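Local atomic coordinates of CLIP-associating protein 2 (Mus musculus, PDB entry 3WOZ), a protein that probably binds tubulin through TOG domains such as this one, TOG3, and contributes to the control of microtubule dynamics. Residues Y150-A155 with A192-I197; S20-G25 with F55-G60. All blocks are in the same frame, centred on the assembly; numbering follows the deposited sequence.

Interaction 1 of 2, residues Y150-A155 with A192-I197; sequences YIETLA and AQSVLI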
loop_
_atom_site.group_PDB
_atom_site.type_symbol
_atom_site.label_atom_id
_atom_site.label_comp_id
_atom_site.label_asym_id
_atom_site.label_seq_id
_atom_site.Cartn_x
_atom_site.Cartn_y
_atom_site.Cartn_z
ATOM N N TYR A 150 1.602 6.688 4.088
ATOM C CA TYR A 150 0.862 5.499 4.491
ATOM C C TYR A 150 1.393 4.939 5.817
ATOM O O TYR A 150 0.603 4.647 6.722
ATOM C CB TYR A 150 0.891 4.445 3.384
ATOM C CG TYR A 150 -0.110 3.321 3.562
ATOM C CD1 TYR A 150 0.132 2.275 4.458
ATOM C CD2 TYR A 150 -1.290 3.294 2.825
ATOM C CE1 TYR A 150 -0.783 1.236 4.618
ATOM C CE2 TYR A 150 -2.205 2.257 2.974
ATOM C CZ TYR A 150 -1.945 1.235 3.876
ATOM O OH TYR A 150 -2.847 0.206 4.022
ATOM N N ILE A 151 2.717 4.806 5.934
ATOM C CA ILE A 151 3.348 4.416 7.210
ATOM C C ILE A 151 2.812 5.291 8.325
ATOM O O ILE A 151 2.293 4.788 9.315
ATOM C CB ILE A 151 4.898 4.594 7.231
ATOM C CG1 ILE A 151 5.574 4.117 5.940
ATOM C CG2 ILE A 151 5.505 3.951 8.494
ATOM C CD1 ILE A 151 5.717 2.643 5.786
ATOM N N GLU A 152 2.946 6.606 8.150
ATOM C CA GLU A 152 2.533 7.567 9.164
ATOM C C GLU A 152 1.089 7.342 9.609
ATOM O O GLU A 152 0.811 7.324 10.805
ATOM C CB GLU A 152 2.712 9.007 8.677
ATOM C CG GLU A 152 2.970 9.978 9.827
ATOM C CD GLU A 152 2.224 11.290 9.703
ATOM O OE1 GLU A 152 2.045 11.789 8.569
ATOM O OE2 GLU A 152 1.830 11.835 10.759
ATOM N N THR A 153 0.182 7.164 8.650
ATOM C CA THR A 153 -1.237 6.952 8.966
ATOM C C THR A 153 -1.460 5.605 9.663
ATOM O O THR A 153 -2.271 5.503 10.584
ATOM C CB THR A 153 -2.120 7.073 7.708
ATOM O OG1 THR A 153 -1.767 8.262 6.992
ATOM C CG2 THR A 153 -3.596 7.134 8.076
ATOM N N LEU A 154 -0.725 4.579 9.234
ATOM C CA LEU A 154 -0.811 3.254 9.850
ATOM C C LEU A 154 -0.311 3.291 11.292
ATOM O O LEU A 154 -0.851 2.604 12.160
ATOM C CB LEU A 154 -0.024 2.212 9.040
ATOM C CG LEU A 154 -0.185 0.744 9.461
ATOM C CD1 LEU A 154 -1.586 0.225 9.147
ATOM C CD2 LEU A 154 0.866 -0.134 8.800
ATOM N N ALA A 155 0.710 4.109 11.534
ATOM C CA ALA A 155 1.294 4.266 12.864
ATOM C C ALA A 155 0.309 4.863 13.869
ATOM O O ALA A 155 0.391 4.574 15.065
ATOM C CB ALA A 155 2.559 5.109 12.791
ATOM N N ALA A 192 9.147 11.932 5.889
ATOM C CA ALA A 192 10.101 11.113 6.635
ATOM C C ALA A 192 10.118 11.474 8.121
ATOM O O ALA A 192 10.084 10.586 8.980
ATOM C CB ALA A 192 11.489 11.232 6.034
ATOM N N GLN A 193 10.156 12.773 8.411
ATOM C CA GLN A 193 10.120 13.273 9.784
ATOM C C GLN A 193 8.884 12.782 10.522
ATOM O O GLN A 193 8.990 12.213 11.610
ATOM C CB GLN A 193 10.162 14.802 9.807
ATOM C CG GLN A 193 11.561 15.370 9.769
ATOM C CD GLN A 193 11.607 16.805 9.294
ATOM O OE1 GLN A 193 10.836 17.650 9.752
ATOM N NE2 GLN A 193 12.522 17.093 8.373
ATOM N N SER A 194 7.718 12.997 9.914
ATOM C CA SER A 194 6.456 12.545 10.482
ATOM C C SER A 194 6.473 11.040 10.748
ATOM O O SER A 194 5.970 10.594 11.778
ATOM C CB SER A 194 5.279 12.935 9.578
ATOM O OG SER A 194 5.423 12.387 8.280
ATOM N N VAL A 195 7.066 10.268 9.836
ATOM C CA VAL A 195 7.201 8.818 10.028
ATOM C C VAL A 195 8.061 8.499 11.254
ATOM O O VAL A 195 7.648 7.725 12.117
ATOM C CB VAL A 195 7.734 8.101 8.761
ATOM C CG1 VAL A 195 8.234 6.692 9.081
ATOM C CG2 VAL A 195 6.645 8.028 7.711
ATOM N N LEU A 196 9.235 9.122 11.337
ATOM C CA LEU A 196 10.138 8.928 12.476
ATOM C C LEU A 196 9.500 9.384 13.784
ATOM O O LEU A 196 9.614 8.702 14.800
ATOM C CB LEU A 196 11.477 9.637 12.248
ATOM C CG LEU A 196 12.355 9.123 11.102
ATOM C CD1 LEU A 196 13.594 9.987 10.949
ATOM C CD2 LEU A 196 12.745 7.664 11.296
ATOM N N ILE A 197 8.818 10.526 13.740
ATOM C CA ILE A 197 8.085 11.055 14.888
ATOM C C ILE A 197 7.013 10.069 15.355
ATOM O O ILE A 197 6.965 9.713 16.536
ATOM C CB ILE A 197 7.442 12.443 14.573
ATOM C CG1 ILE A 197 8.511 13.544 14.470
ATOM C CG2 ILE A 197 6.360 12.813 15.598
ATOM C CD1 ILE A 197 9.204 13.913 15.783
#
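Val195 and Glu152 bury the most surface here, and Ser194 comes next. The helices that carry them, 141-155 and 186-202, run in nearly the same direction. Over these short segments the axes make an angle of 27° and approach to 8.7 Å. The backbones are closest at Glu152 and Val195, whose CA atoms lie 4.9 Å apart.

Val195 puts both methyl branches against segment 150-155. Its CG1 stands anti to the backbone N (chi1 164°) and reaches Ile151 CG2 at 3.9 Å. The other branch, CG2, packs on Ile151 CB at 3.9 Å and lies close to the backbone N of Glu152. The far end of Ile151 leads away from segment 192-197, and the side chain also touches Leu128 of helix 121-133.

Glu152 lies over Ser194. Its chain is bent at chi2, and its carboxyl carbon CD comes to 3.5 Å from Ser194 CB. Glu152 OE1 is 3.4 Å from Ser194 OG, a near approach and not a hydrogen bond. The strongest polar partners lie outside the contact: Glu152 OE2 forms a salt bridge with Lys156, just after the segment, and Ser194 OG bonds to the carbonyls of Lys190 and Ala191, about one turn back in its own helix. An alanine in place of Glu152 would probably uncover Ser194 CB and leave Lys156 without this carboxylate mate.

The contact is side-by-side packing of two helices in the HEAT-repeat array of the TOG domain. Helices 102-118 and 121-133 back segment 150-155 through Tyr150, while helix 167-179 covers Leu196 of segment 192-197.

Interaction 2 of 2, residues S20-G25 with F55-G60; sequences SERKEG and FADPHG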
loop_
_atom_site.group_PDB
_atom_site.type_symbol
_atom_site.label_atom_id
_atom_site.label_comp_id
_atom_site.label_asym_id
_atom_site.label_seq_id
_atom_site.Cartn_x
_atom_site.Cartn_y
_atom_site.Cartn_z
ATOM N N SER A 20 -13.343 -2.899 -24.053
ATOM C CA SER A 20 -14.801 -2.850 -23.952
ATOM C C SER A 20 -15.326 -4.049 -23.162
ATOM O O SER A 20 -16.274 -3.933 -22.383
ATOM C CB SER A 20 -15.416 -2.825 -25.352
ATOM O OG SER A 20 -16.769 -2.411 -25.311
ATOM N N GLU A 21 -14.679 -5.193 -23.368
ATOM C CA GLU A 21 -15.016 -6.432 -22.686
ATOM C C GLU A 21 -14.574 -6.405 -21.225
ATOM O O GLU A 21 -15.282 -6.912 -20.357
ATOM C CB GLU A 21 -14.390 -7.613 -23.421
ATOM C CG GLU A 21 -15.057 -7.928 -24.753
ATOM C CD GLU A 21 -15.907 -9.176 -24.692
ATOM O OE1 GLU A 21 -15.326 -10.282 -24.776
ATOM O OE2 GLU A 21 -17.149 -9.055 -24.563
ATOM N N ARG A 22 -13.414 -5.806 -20.959
ATOM C CA ARG A 22 -12.940 -5.617 -19.584
ATOM C C ARG A 22 -13.885 -4.717 -18.794
ATOM O O ARG A 22 -14.169 -4.981 -17.626
ATOM C CB ARG A 22 -11.515 -5.059 -19.561
ATOM C CG ARG A 22 -10.462 -6.045 -20.040
ATOM C CD ARG A 22 -9.046 -5.640 -19.634
ATOM N NE ARG A 22 -8.677 -4.296 -20.082
ATOM C CZ ARG A 22 -8.179 -3.996 -21.281
ATOM N NH1 ARG A 22 -7.981 -4.940 -22.196
ATOM N NH2 ARG A 22 -7.878 -2.738 -21.569
ATOM N N LYS A 23 -14.371 -3.663 -19.446
ATOM C CA LYS A 23 -15.352 -2.752 -18.863
ATOM C C LYS A 23 -16.634 -3.500 -18.486
ATOM O O LYS A 23 -17.141 -3.360 -17.367
ATOM C CB LYS A 23 -15.658 -1.617 -19.848
ATOM C CG LYS A 23 -16.847 -0.744 -19.481
ATOM C CD LYS A 23 -17.169 0.248 -20.595
ATOM C CE LYS A 23 -18.478 0.982 -20.321
ATOM N NZ LYS A 23 -18.747 2.041 -21.340
ATOM N N GLU A 24 -17.141 -4.301 -19.422
ATOM C CA GLU A 24 -18.362 -5.074 -19.203
ATOM C C GLU A 24 -18.173 -6.112 -18.096
ATOM O O GLU A 24 -19.077 -6.331 -17.294
ATOM C CB GLU A 24 -18.824 -5.742 -20.502
ATOM C CG GLU A 24 -20.345 -5.770 -20.681
ATOM C CD GLU A 24 -20.979 -4.378 -20.729
ATOM O OE1 GLU A 24 -20.373 -3.442 -21.304
ATOM O OE2 GLU A 24 -22.099 -4.224 -20.191
ATOM N N GLY A 25 -16.991 -6.726 -18.053
ATOM C CA GLY A 25 -16.626 -7.653 -16.981
ATOM C C GLY A 25 -16.626 -7.018 -15.599
ATOM O O GLY A 25 -17.153 -7.599 -14.642
ATOM N N PHE A 55 -3.585 -3.621 -12.600
ATOM C CA PHE A 55 -2.818 -2.478 -12.117
ATOM C C PHE A 55 -2.039 -1.804 -13.244
ATOM O O PHE A 55 -1.744 -0.613 -13.167
ATOM C CB PHE A 55 -1.880 -2.886 -10.977
ATOM C CG PHE A 55 -2.545 -2.908 -9.631
ATOM C CD1 PHE A 55 -2.950 -1.726 -9.025
ATOM C CD2 PHE A 55 -2.764 -4.112 -8.969
ATOM C CE1 PHE A 55 -3.577 -1.738 -7.780
ATOM C CE2 PHE A 55 -3.384 -4.132 -7.714
ATOM C CZ PHE A 55 -3.785 -2.939 -7.121
ATOM N N ALA A 56 -1.721 -2.571 -14.286
ATOM C CA ALA A 56 -1.054 -2.044 -15.472
ATOM C C ALA A 56 -1.983 -1.927 -16.689
ATOM O O ALA A 56 -1.525 -1.992 -17.824
ATOM C CB ALA A 56 0.169 -2.900 -15.810
ATOM N N ASP A 57 -3.281 -1.744 -16.461
ATOM C CA ASP A 57 -4.238 -1.633 -17.568
ATOM C C ASP A 57 -4.029 -0.317 -18.326
ATOM O O ASP A 57 -4.055 0.750 -17.718
ATOM C CB ASP A 57 -5.675 -1.732 -17.054
ATOM C CG ASP A 57 -6.667 -2.079 -18.145
ATOM O OD1 ASP A 57 -6.907 -1.240 -19.046
ATOM O OD2 ASP A 57 -7.224 -3.196 -18.092
ATOM N N PRO A 58 -3.821 -0.392 -19.657
ATOM C CA PRO A 58 -3.477 0.803 -20.425
ATOM C C PRO A 58 -4.673 1.704 -20.743
ATOM O O PRO A 58 -4.484 2.850 -21.151
ATOM C CB PRO A 58 -2.885 0.227 -21.714
ATOM C CG PRO A 58 -3.608 -1.053 -21.903
ATOM C CD PRO A 58 -3.862 -1.596 -20.510
ATOM N N HIS A 59 -5.884 1.193 -20.560
ATOM C CA HIS A 59 -7.083 1.968 -20.834
ATOM C C HIS A 59 -7.557 2.712 -19.591
ATOM O O HIS A 59 -7.843 2.094 -18.560
ATOM C CB HIS A 59 -8.191 1.071 -21.383
ATOM C CG HIS A 59 -9.288 1.828 -22.062
ATOM N ND1 HIS A 59 -10.333 2.401 -21.372
ATOM C CD2 HIS A 59 -9.496 2.113 -23.369
ATOM C CE1 HIS A 59 -11.142 3.004 -22.224
ATOM N NE2 HIS A 59 -10.655 2.846 -23.443
ATOM N N GLY A 60 -7.645 4.036 -19.709
ATOM C CA GLY A 60 -8.006 4.920 -18.596
ATOM C C GLY A 60 -9.346 4.659 -17.929
ATOM O O GLY A 60 -9.454 4.734 -16.704
#
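Arg22 and Asp57 form a salt bridge between helix 19-34 and the loop joining helices 41-54 and 60-77. Within that loop Asp57 makes an Asx turn: its OD1 accepts the backbone N of His59 at 3.0 Å. The contact thus ties a helix of the HEAT-repeat array to a neighbouring interhelical loop of the TOG domain.

The tight part is the ion pair. The two side chains come from opposite directions, and their flat groups are turned 57° against each other. Arg22 NE reaches Asp57 OD2 at 2.7 Å, but this hydrogen bond is weak because the angle at the hydrogen is only 116°. Arg22 NH2 gives a second bond to Asp57 OD1, 3.1 Å long. It meets that oxygen on the syn side, somewhat out of the carboxylate plane. A bend at chi3 of Arg22 (-56°) turns the guanidinium to present NE and NH2 to the carboxylate. The third nitrogen, NH1, bonds to the carbonyl of Ser16. All three guanidinium nitrogens therefore have an acceptor, which should limit rotation of the group. Val62 of helix 60-77 touches both Arg22 and Asp57.

His59 makes a small contact beside the ion pair, its CB at the edge of the guanidinium, 3.8 Å from Arg22 NH2. Its ring stacks on Trp19 instead. His59 is also the N-cap of helix 60-77, where its ND1 makes weak hydrogen bonds to the backbone N of Lys61 and Val62. The loose, solvent side is at Pro58, which is exposed and adds little, with its CD 4.3 Å from Arg22 NH2.

Asp57 OD1 is gripped twice, by Arg22 NH2 and by His59 N, the latter at its anti lone pair.

In the fold
The two interactions join different elements of one TOG domain and share none. Their centres are 34 Å apart, on opposite sides of the chain's centre. Interaction 1 is the more buried and lies about 14 Å from that centre, against 21 Å for interaction 2, which reaches the surface at Pro58. Interaction 1 joins two helices by van der Waals contact, apolar at Val195 and Ile151 and along polar side chains at Glu152 and Ser194, whose polar ends bond to near neighbours in the chain. Interaction 2 ties an interhelical loop to a helix by a salt bridge, while an Asx turn shapes the loop itself. Both its segments precede those of interaction 1 in the chain.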